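Local coordinates for protein acyl-CoA dehydrogenase (Geobacillus kaustophilus, PDB 2PG0) that binds FAD and, as an acyl-CoA dehydrogenase, probably introduces a double bond at the alpha-beta position of acyl chains carried as thioesters, at residues T196-G202 with L218-K224; A29-Y33 with K83-L88. All coordinates share one frame. Residues are numbered along the deposited sequence.

Along the chain contact 2 comes first and closes before contact 1 begins, so the two are in series. Contact 2 belongs to the N-terminal helical domain, where the turn between helices 12-28 and 33-39 packs on the end of helix 71-84. Contact 1 lies in the middle beta domain and pairs strand 199-201 with strand 216-220. Their centres are 31 Å apart and their nearest atoms about 15 Å, so they do not touch. Both come near the cofactor: a bound FAD is about 8 Å from the side chain of Leu218 and about 9 Å from that of Ser86. They thus represent the helical and beta domains that meet around the flavin in this family.

Contact 1: T196-G202 with L218-K224; sequences TPGFTRG and LFFQDAK
This antiparallel beta ladder belongs to the middle beta domain of the acyl-CoA dehydrogenase fold, pairing strand 199-201 with 218-220, axes 4.7 Å and 157° apart. Phe199 faces Phe220 and Arg201 faces Leu218 as non-hydrogen-bonded pairs (CA-CA 4.8 and 4.6 Å), flanking the hydrogen-bonded pair Thr200-Phe219 (5.1 Å).

Backbone bonds fix this register: Thr200 N to Phe219 O and Phe219 N to Thr200 O are both 2.9 Å. A type II turn from Thr196 to Phe199 leads into the strand, and beyond the ladder Gln221 N donates to Gly198 O (2.9 Å) and Lys224 N to Pro197 O (3.1 Å). Glycine suits position 198 of this turn: at phi/psi 89/-5 a CB would jam against Pro197 O, which alone calls for glycine, and clash with Gln221 O and Ala223 CA. Opposite, the chain turns a corner at Gln221 and Asp222, and Asp222 and Ala223 form a G1 bulge against Val154.

Apolar packing occupies the face bearing Phe199, Arg201, Leu218 and Phe220. The rings of Phe199 (chi1 t) and Phe220 (chi1 m) lie nearly parallel, 11° apart, but strongly offset, with little overlap (centroids 5.3 Å). Leu218 CD2 reaches Phe199 CE1 and Arg201 CG, each at 3.8 Å. Ile170, Val172 and Val192 extend this layer, while the Arg201 guanidinium bonds to Gly164 O and Ala167 O.

On the other face, bearing Thr200 and Phe219, Thr200 OG1 (chi1 p) packs on Phe219 CB at 3.4 Å, and a water is hydrogen-bonded to Thr200 OG1 (2.8 Å) and Gly198 O (2.9 Å).

Contact 2: A29-Y33 with K83-L88; sequences AYPHY and KVGSSL
Both segments lie where helices end. Ala29 is the first residue to leave the conformation of helix 12-28; residues 30-32 keep helical phi/psi without regular bonding, and Tyr33 opens helix 33-39. Likewise, helix 71-84 gives way at Gly85 (phi/psi 177/159), and residues 86-88 form a 3-10 turn in which Leu88 N bonds to Gly85 O at 3.1 Å. The nearest CA atoms across the segments are those of Tyr30 and Val84, 5.7 Å apart.

Val84 (chi1 t) is the apolar centre. Its CG2 sits over the face of the Tyr30 ring, 3.7 Å from the centroid and 16° off the normal, a CH-pi contact. Its CG1 meets Ala29 CB at 3.9 Å and Tyr33 CD1 at 3.6 Å, so a compact branched side chain serves three neighbours. Tyr30 (chi1 m) also brings OH within 3.3 Å of Lys83 CB, while Lys83 NZ forms a salt bridge with Glu80.

Tyr33 (chi1 t) spans the helix end. A CB on Gly85 would clash with Tyr33 CZ, so glycine lets the ring pass close to the backbone. Tyr33 OH accepts a hydrogen bond from Ser87 N at 2.9 Å, and a water lies 2.4 Å from Tyr33 OH and 2.8 Å from Ser87 OG, which also bonds to Ala212 N. Leu88 CD1 approaches the ring edge, 4.2 Å from Tyr33 CE1.

Arg357 and Arg358 bind the carbonyls of Val84 and Lys83, respectively. The whole is largely buried helix-end packing, joining the 12-28/33-39 turn to helix 71-84 within the N-terminal all-helical domain of the acyl-CoA dehydrogenase fold.

Contact 1: T196-G202 with L218-K224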
ATOM      1  N   THR A 196      10.109 -14.850  46.758  1.00 25.57           N
ATOM      2  CA  THR A 196      11.247 -15.747  46.561  1.00 25.20           C
ATOM      3  C   THR A 196      12.529 -14.970  46.853  1.00 24.70           C
ATOM      4  O   THR A 196      12.706 -13.863  46.337  1.00 24.57           O
ATOM      5  CB  THR A 196      11.280 -16.284  45.108  1.00 25.16           C
ATOM      6  OG1 THR A 196      10.124 -17.091  44.877  1.00 25.18           O
ATOM      7  CG2 THR A 196      12.538 -17.125  44.844  1.00 25.22           C
ATOM      8  N   PRO A 197      13.418 -15.525  47.709  1.00 24.48           N
ATOM      9  CA  PRO A 197      14.688 -14.840  47.954  1.00 23.97           C
ATOM     10  C   PRO A 197      15.480 -14.716  46.649  1.00 23.15           C
ATOM     11  O   PRO A 197      15.550 -15.683  45.892  1.00 23.21           O
ATOM     12  CB  PRO A 197      15.413 -15.777  48.933  1.00 23.95           C
ATOM     13  CG  PRO A 197      14.328 -16.602  49.556  1.00 24.57           C
ATOM     14  CD  PRO A 197      13.309 -16.780  48.477  1.00 24.44           C
ATOM     15  N   GLY A 198      16.024 -13.531  46.384  1.00 22.50           N
ATOM     16  CA  GLY A 198      16.811 -13.280  45.165  1.00 21.95           C
ATOM     17  C   GLY A 198      16.016 -12.805  43.952  1.00 21.36           C
ATOM     18  O   GLY A 198      16.597 -12.473  42.911  1.00 21.35           O
ATOM     19  N   PHE A 199      14.693 -12.778  44.093  1.00 20.29           N
ATOM     20  CA  PHE A 199      13.776 -12.365  43.033  1.00 19.57           C
ATOM     21  C   PHE A 199      13.306 -10.945  43.312  1.00 19.29           C
ATOM     22  O   PHE A 199      12.682 -10.679  44.342  1.00 18.97           O
ATOM     23  CB  PHE A 199      12.597 -13.354  42.962  1.00 19.53           C
ATOM     24  CG  PHE A 199      11.420 -12.883  42.133  1.00 19.84           C
ATOM     25  CD1 PHE A 199      11.601 -12.322  40.868  1.00 19.38           C
ATOM     26  CD2 PHE A 199      10.118 -13.050  42.608  1.00 19.13           C
ATOM     27  CE1 PHE A 199      10.499 -11.903  40.104  1.00 19.70           C
ATOM     28  CE2 PHE A 199       9.015 -12.644  41.850  1.00 19.89           C
ATOM     29  CZ  PHE A 199       9.210 -12.062  40.599  1.00 19.76           C
ATOM     30  N   THR A 200      13.639 -10.029  42.407  1.00 18.80           N
ATOM     31  CA  THR A 200      13.187  -8.648  42.515  1.00 18.76           C
ATOM     32  C   THR A 200      12.545  -8.194  41.207  1.00 19.05           C
ATOM     33  O   THR A 200      12.611  -8.889  40.189  1.00 18.33           O
ATOM     34  CB  THR A 200      14.327  -7.672  42.904  1.00 19.03           C
ATOM     35  OG1 THR A 200      15.348  -7.695  41.898  1.00 19.03           O
ATOM     36  CG2 THR A 200      14.922  -8.038  44.265  1.00 19.10           C
ATOM     37  N   ARG A 201      11.918  -7.023  41.251  1.00 19.49           N
ATOM     38  CA  ARG A 201      11.213  -6.492  40.097  1.00 20.45           C
ATOM     39  C   ARG A 201      11.665  -5.057  39.839  1.00 20.38           C
ATOM     40  O   ARG A 201      12.053  -4.336  40.766  1.00 20.33           O
ATOM     41  CB  ARG A 201       9.698  -6.585  40.332  1.00 20.94           C
ATOM     42  CG  ARG A 201       9.262  -7.981  40.801  1.00 22.28           C
ATOM     43  CD  ARG A 201       8.004  -7.969  41.648  1.00 26.53           C
ATOM     44  NE  ARG A 201       6.882  -8.464  40.873  1.00 29.43           N
ATOM     45  CZ  ARG A 201       6.172  -9.556  41.147  1.00 26.93           C
ATOM     46  NH1 ARG A 201       6.409 -10.306  42.224  1.00 26.47           N
ATOM     47  NH2 ARG A 201       5.190  -9.877  40.329  1.00 25.80           N
ATOM     48  N   GLY A 202      11.642  -4.651  38.574  1.00 20.28           N
ATOM     49  CA  GLY A 202      11.988  -3.282  38.231  1.00 20.59           C
ATOM     50  C   GLY A 202      10.811  -2.355  38.457  1.00 21.05           C
ATOM     51  O   GLY A 202       9.687  -2.809  38.703  1.00 20.88           O
ATOM     52  N   LEU A 218      12.040  -8.334  35.391  1.00 17.11           N
ATOM     53  CA  LEU A 218      12.213  -9.212  36.547  1.00 17.38           C
ATOM     54  C   LEU A 218      13.681  -9.575  36.665  1.00 18.24           C
ATOM     55  O   LEU A 218      14.342  -9.814  35.657  1.00 18.08           O
ATOM     56  CB  LEU A 218      11.373 -10.485  36.406  1.00 17.11           C
ATOM     57  CG  LEU A 218       9.856 -10.319  36.217  1.00 16.72           C
ATOM     58  CD1 LEU A 218       9.193 -11.670  36.003  1.00 17.69           C
ATOM     59  CD2 LEU A 218       9.207  -9.582  37.390  1.00 16.14           C
ATOM     60  N   PHE A 219      14.177  -9.625  37.901  1.00 18.98           N
ATOM     61  CA  PHE A 219      15.587  -9.903  38.160  1.00 19.89           C
ATOM     62  C   PHE A 219      15.731 -11.099  39.085  1.00 20.76           C
ATOM     63  O   PHE A 219      15.054 -11.188  40.114  1.00 20.54           O
ATOM     64  CB  PHE A 219      16.270  -8.674  38.761  1.00 19.93           C
ATOM     65  CG  PHE A 219      16.171  -7.446  37.897  1.00 20.66           C
ATOM     66  CD1 PHE A 219      17.066  -7.241  36.849  1.00 21.04           C
ATOM     67  CD2 PHE A 219      15.183  -6.491  38.131  1.00 22.24           C
ATOM     68  CE1 PHE A 219      16.976  -6.098  36.042  1.00 21.32           C
ATOM     69  CE2 PHE A 219      15.085  -5.345  37.325  1.00 21.88           C
ATOM     70  CZ  PHE A 219      15.985  -5.158  36.278  1.00 21.18           C
ATOM     71  N   PHE A 220      16.603 -12.023  38.693  1.00 21.38           N
ATOM     72  CA  PHE A 220      16.888 -13.206  39.485  1.00 22.70           C
ATOM     73  C   PHE A 220      18.379 -13.197  39.782  1.00 23.65           C
ATOM     74  O   PHE A 220      19.204 -13.413  38.883  1.00 23.57           O
ATOM     75  CB  PHE A 220      16.473 -14.481  38.737  1.00 22.45           C
ATOM     76  CG  PHE A 220      15.031 -14.482  38.276  1.00 22.41           C
ATOM     77  CD1 PHE A 220      14.002 -14.839  39.148  1.00 22.35           C
ATOM     78  CD2 PHE A 220      14.702 -14.125  36.969  1.00 22.13           C
ATOM     79  CE1 PHE A 220      12.671 -14.837  38.724  1.00 22.43           C
ATOM     80  CE2 PHE A 220      13.375 -14.120  36.538  1.00 22.38           C
ATOM     81  CZ  PHE A 220      12.357 -14.474  37.416  1.00 22.07           C
ATOM     82  N   GLN A 221      18.708 -12.893  41.035  1.00 24.71           N
ATOM     83  CA  GLN A 221      20.083 -12.901  41.517  1.00 26.21           C
ATOM     84  C   GLN A 221      20.194 -13.996  42.573  1.00 26.38           C
ATOM     85  O   GLN A 221      19.819 -13.798  43.732  1.00 26.55           O
ATOM     86  CB  GLN A 221      20.473 -11.518  42.061  1.00 26.20           C
ATOM     87  CG  GLN A 221      20.493 -10.432  40.964  1.00 27.81           C
ATOM     88  CD  GLN A 221      20.487  -9.000  41.490  1.00 28.32           C
ATOM     89  OE1 GLN A 221      19.591  -8.214  41.156  1.00 29.99           O
ATOM     90  NE2 GLN A 221      21.492  -8.648  42.302  1.00 30.47           N
ATOM     91  N   ASP A 222      20.683 -15.158  42.138  1.00 26.76           N
ATOM     92  CA  ASP A 222      20.715 -16.382  42.947  1.00 27.26           C
ATOM     93  C   ASP A 222      19.362 -16.681  43.586  1.00 27.20           C
ATOM     94  O   ASP A 222      19.273 -16.938  44.790  1.00 27.37           O
ATOM     95  CB  ASP A 222      21.817 -16.315  44.008  1.00 27.41           C
ATOM     96  CG  ASP A 222      23.202 -16.328  43.399  1.00 28.67           C
ATOM     97  OD1 ASP A 222      23.488 -17.234  42.580  1.00 29.22           O
ATOM     98  OD2 ASP A 222      23.994 -15.424  43.734  1.00 30.20           O
ATOM     99  N   ALA A 223      18.317 -16.637  42.765  1.00 27.05           N
ATOM    100  CA  ALA A 223      16.955 -16.866  43.228  1.00 27.01           C
ATOM    101  C   ALA A 223      16.820 -18.311  43.673  1.00 26.95           C
ATOM    102  O   ALA A 223      17.139 -19.229  42.918  1.00 26.33           O
ATOM    103  CB  ALA A 223      15.964 -16.547  42.127  1.00 26.87           C
ATOM    104  N   LYS A 224      16.363 -18.497  44.910  1.00 27.10           N
ATOM    105  CA  LYS A 224      16.243 -19.826  45.508  1.00 27.64           C
ATOM    106  C   LYS A 224      14.821 -20.348  45.320  1.00 27.09           C
ATOM    107  O   LYS A 224      13.914 -19.999  46.082  1.00 27.24           O
ATOM    108  CB  LYS A 224      16.621 -19.777  46.996  1.00 27.48           C
ATOM    109  CG  LYS A 224      17.098 -21.104  47.565  1.00 28.79           C
ATOM    110  CD  LYS A 224      17.315 -21.027  49.081  1.00 29.25           C
ATOM    111  CE  LYS A 224      17.837 -22.351  49.647  1.00 31.98           C
ATOM    112  NZ  LYS A 224      19.162 -22.744  49.065  1.00 32.97           N
TER
HETATM  113  O   HOH W   1      17.265  -9.693  42.273  1.00 21.96           O

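Contact 2: A29-Y33 with K83-L88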
ATOM      1  N   ALA A  29     -15.217  -0.745  35.293  1.00 15.81           N
ATOM      2  CA  ALA A  29     -14.071  -0.568  34.391  1.00 15.97           C
ATOM      3  C   ALA A  29     -14.133   0.705  33.556  1.00 16.12           C
ATOM      4  O   ALA A  29     -13.213   1.530  33.603  1.00 16.29           O
ATOM      5  CB  ALA A  29     -13.906  -1.803  33.497  1.00 15.85           C
ATOM      6  N   TYR A  30     -15.211   0.863  32.788  1.00 15.83           N
ATOM      7  CA  TYR A  30     -15.344   2.004  31.883  1.00 16.02           C
ATOM      8  C   TYR A  30     -15.111   3.367  32.569  1.00 16.59           C
ATOM      9  O   TYR A  30     -14.333   4.187  32.064  1.00 16.09           O
ATOM     10  CB  TYR A  30     -16.704   1.981  31.169  1.00 15.66           C
ATOM     11  CG  TYR A  30     -16.785   1.055  29.976  1.00 15.48           C
ATOM     12  CD1 TYR A  30     -17.401  -0.196  30.079  1.00 13.91           C
ATOM     13  CD2 TYR A  30     -16.264   1.435  28.741  1.00 14.34           C
ATOM     14  CE1 TYR A  30     -17.498  -1.039  28.980  1.00 15.69           C
ATOM     15  CE2 TYR A  30     -16.347   0.594  27.640  1.00 15.35           C
ATOM     16  CZ  TYR A  30     -16.963  -0.641  27.768  1.00 15.29           C
ATOM     17  OH  TYR A  30     -17.061  -1.477  26.687  1.00 16.03           O
ATOM     18  N   PRO A  31     -15.773   3.612  33.720  1.00 17.33           N
ATOM     19  CA  PRO A  31     -15.600   4.942  34.313  1.00 18.20           C
ATOM     20  C   PRO A  31     -14.270   5.148  35.037  1.00 18.39           C
ATOM     21  O   PRO A  31     -13.901   6.303  35.297  1.00 19.78           O
ATOM     22  CB  PRO A  31     -16.748   5.038  35.329  1.00 17.96           C
ATOM     23  CG  PRO A  31     -17.574   3.780  35.177  1.00 18.66           C
ATOM     24  CD  PRO A  31     -16.688   2.775  34.518  1.00 17.88           C
ATOM     25  N   HIS A  32     -13.586   4.054  35.372  1.00 18.42           N
ATOM     26  CA  HIS A  32     -12.332   4.066  36.149  1.00 18.25           C
ATOM     27  C   HIS A  32     -11.078   4.027  35.265  1.00 17.48           C
ATOM     28  O   HIS A  32      -9.969   4.268  35.748  1.00 16.67           O
ATOM     29  CB  HIS A  32     -12.239   2.827  37.047  1.00 19.29           C
ATOM     30  CG  HIS A  32     -13.301   2.729  38.097  1.00 21.97           C
ATOM     31  ND1 HIS A  32     -13.042   2.951  39.434  1.00 25.10           N
ATOM     32  CD2 HIS A  32     -14.608   2.383  38.019  1.00 23.70           C
ATOM     33  CE1 HIS A  32     -14.149   2.761  40.131  1.00 25.73           C
ATOM     34  NE2 HIS A  32     -15.117   2.427  39.294  1.00 24.86           N
ATOM     35  N   TYR A  33     -11.247   3.669  33.994  1.00 16.73           N
ATOM     36  CA  TYR A  33     -10.101   3.341  33.137  1.00 16.57           C
ATOM     37  C   TYR A  33      -9.069   4.467  33.049  1.00 16.81           C
ATOM     38  O   TYR A  33      -7.869   4.210  33.166  1.00 16.71           O
ATOM     39  CB  TYR A  33     -10.576   2.932  31.744  1.00 16.12           C
ATOM     40  CG  TYR A  33      -9.505   2.324  30.862  1.00 15.27           C
ATOM     41  CD1 TYR A  33      -9.230   0.957  30.917  1.00 14.95           C
ATOM     42  CD2 TYR A  33      -8.779   3.112  29.962  1.00 14.92           C
ATOM     43  CE1 TYR A  33      -8.256   0.387  30.097  1.00 14.51           C
ATOM     44  CE2 TYR A  33      -7.803   2.547  29.134  1.00 14.06           C
ATOM     45  CZ  TYR A  33      -7.551   1.189  29.211  1.00 14.48           C
ATOM     46  OH  TYR A  33      -6.600   0.620  28.403  1.00 14.67           O
ATOM     47  N   LYS A  83     -12.929  -3.733  24.627  1.00 11.78           N
ATOM     48  CA  LYS A  83     -13.875  -2.642  24.429  1.00 12.01           C
ATOM     49  C   LYS A  83     -13.685  -1.535  25.463  1.00 11.78           C
ATOM     50  O   LYS A  83     -13.910  -0.361  25.168  1.00 11.51           O
ATOM     51  CB  LYS A  83     -15.313  -3.162  24.414  1.00 12.37           C
ATOM     52  CG  LYS A  83     -15.641  -3.918  23.126  1.00 13.35           C
ATOM     53  CD  LYS A  83     -17.042  -4.491  23.139  1.00 14.83           C
ATOM     54  CE  LYS A  83     -17.230  -5.495  22.014  1.00 17.09           C
ATOM     55  NZ  LYS A  83     -18.640  -6.007  21.993  1.00 17.13           N
ATOM     56  N   VAL A  84     -13.260  -1.914  26.669  1.00 11.35           N
ATOM     57  CA  VAL A  84     -12.846  -0.932  27.673  1.00 11.48           C
ATOM     58  C   VAL A  84     -11.479  -0.355  27.272  1.00 11.39           C
ATOM     59  O   VAL A  84     -11.358   0.842  27.012  1.00 11.78           O
ATOM     60  CB  VAL A  84     -12.800  -1.520  29.106  1.00 11.61           C
ATOM     61  CG1 VAL A  84     -12.443  -0.428  30.133  1.00 11.38           C
ATOM     62  CG2 VAL A  84     -14.143  -2.194  29.470  1.00 10.95           C
ATOM     63  N   GLY A  85     -10.464  -1.211  27.212  1.00 11.81           N
ATOM     64  CA  GLY A  85      -9.134  -0.769  26.755  1.00 11.60           C
ATOM     65  C   GLY A  85      -8.068  -1.843  26.809  1.00 11.30           C
ATOM     66  O   GLY A  85      -8.187  -2.819  27.552  1.00 11.43           O
ATOM     67  N   SER A  86      -7.007  -1.633  26.032  1.00 11.57           N
ATOM     68  CA  SER A  86      -5.926  -2.607  25.892  1.00 11.87           C
ATOM     69  C   SER A  86      -5.125  -2.830  27.171  1.00 11.85           C
ATOM     70  O   SER A  86      -4.436  -3.837  27.294  1.00 12.41           O
ATOM     71  CB  SER A  86      -4.977  -2.167  24.763  1.00 11.75           C
ATOM     72  OG  SER A  86      -5.682  -2.023  23.548  1.00 13.25           O
ATOM     73  N   SER A  87      -5.198  -1.905  28.126  1.00 12.36           N
ATOM     74  CA  SER A  87      -4.492  -2.096  29.399  1.00 12.58           C
ATOM     75  C   SER A  87      -5.051  -3.261  30.206  1.00 12.44           C
ATOM     76  O   SER A  87      -4.428  -3.711  31.165  1.00 13.44           O
ATOM     77  CB  SER A  87      -4.466  -0.810  30.229  1.00 12.64           C
ATOM     78  OG  SER A  87      -3.557   0.133  29.677  1.00 13.16           O
ATOM     79  N   LEU A  88      -6.216  -3.756  29.801  1.00 12.52           N
ATOM     80  CA  LEU A  88      -6.837  -4.903  30.458  1.00 12.59           C
ATOM     81  C   LEU A  88      -6.358  -6.270  29.944  1.00 12.97           C
ATOM     82  O   LEU A  88      -6.865  -7.317  30.380  1.00 13.07           O
ATOM     83  CB  LEU A  88      -8.358  -4.777  30.378  1.00 12.01           C
ATOM     84  CG  LEU A  88      -8.887  -3.768  31.407  1.00 12.18           C
ATOM     85  CD1 LEU A  88     -10.247  -3.249  30.980  1.00 12.14           C
ATOM     86  CD2 LEU A  88      -8.939  -4.356  32.824  1.00 11.67           C
TER
HETATM   87  O   HOH W   2      -4.629   1.802  27.631  1.00 15.82           O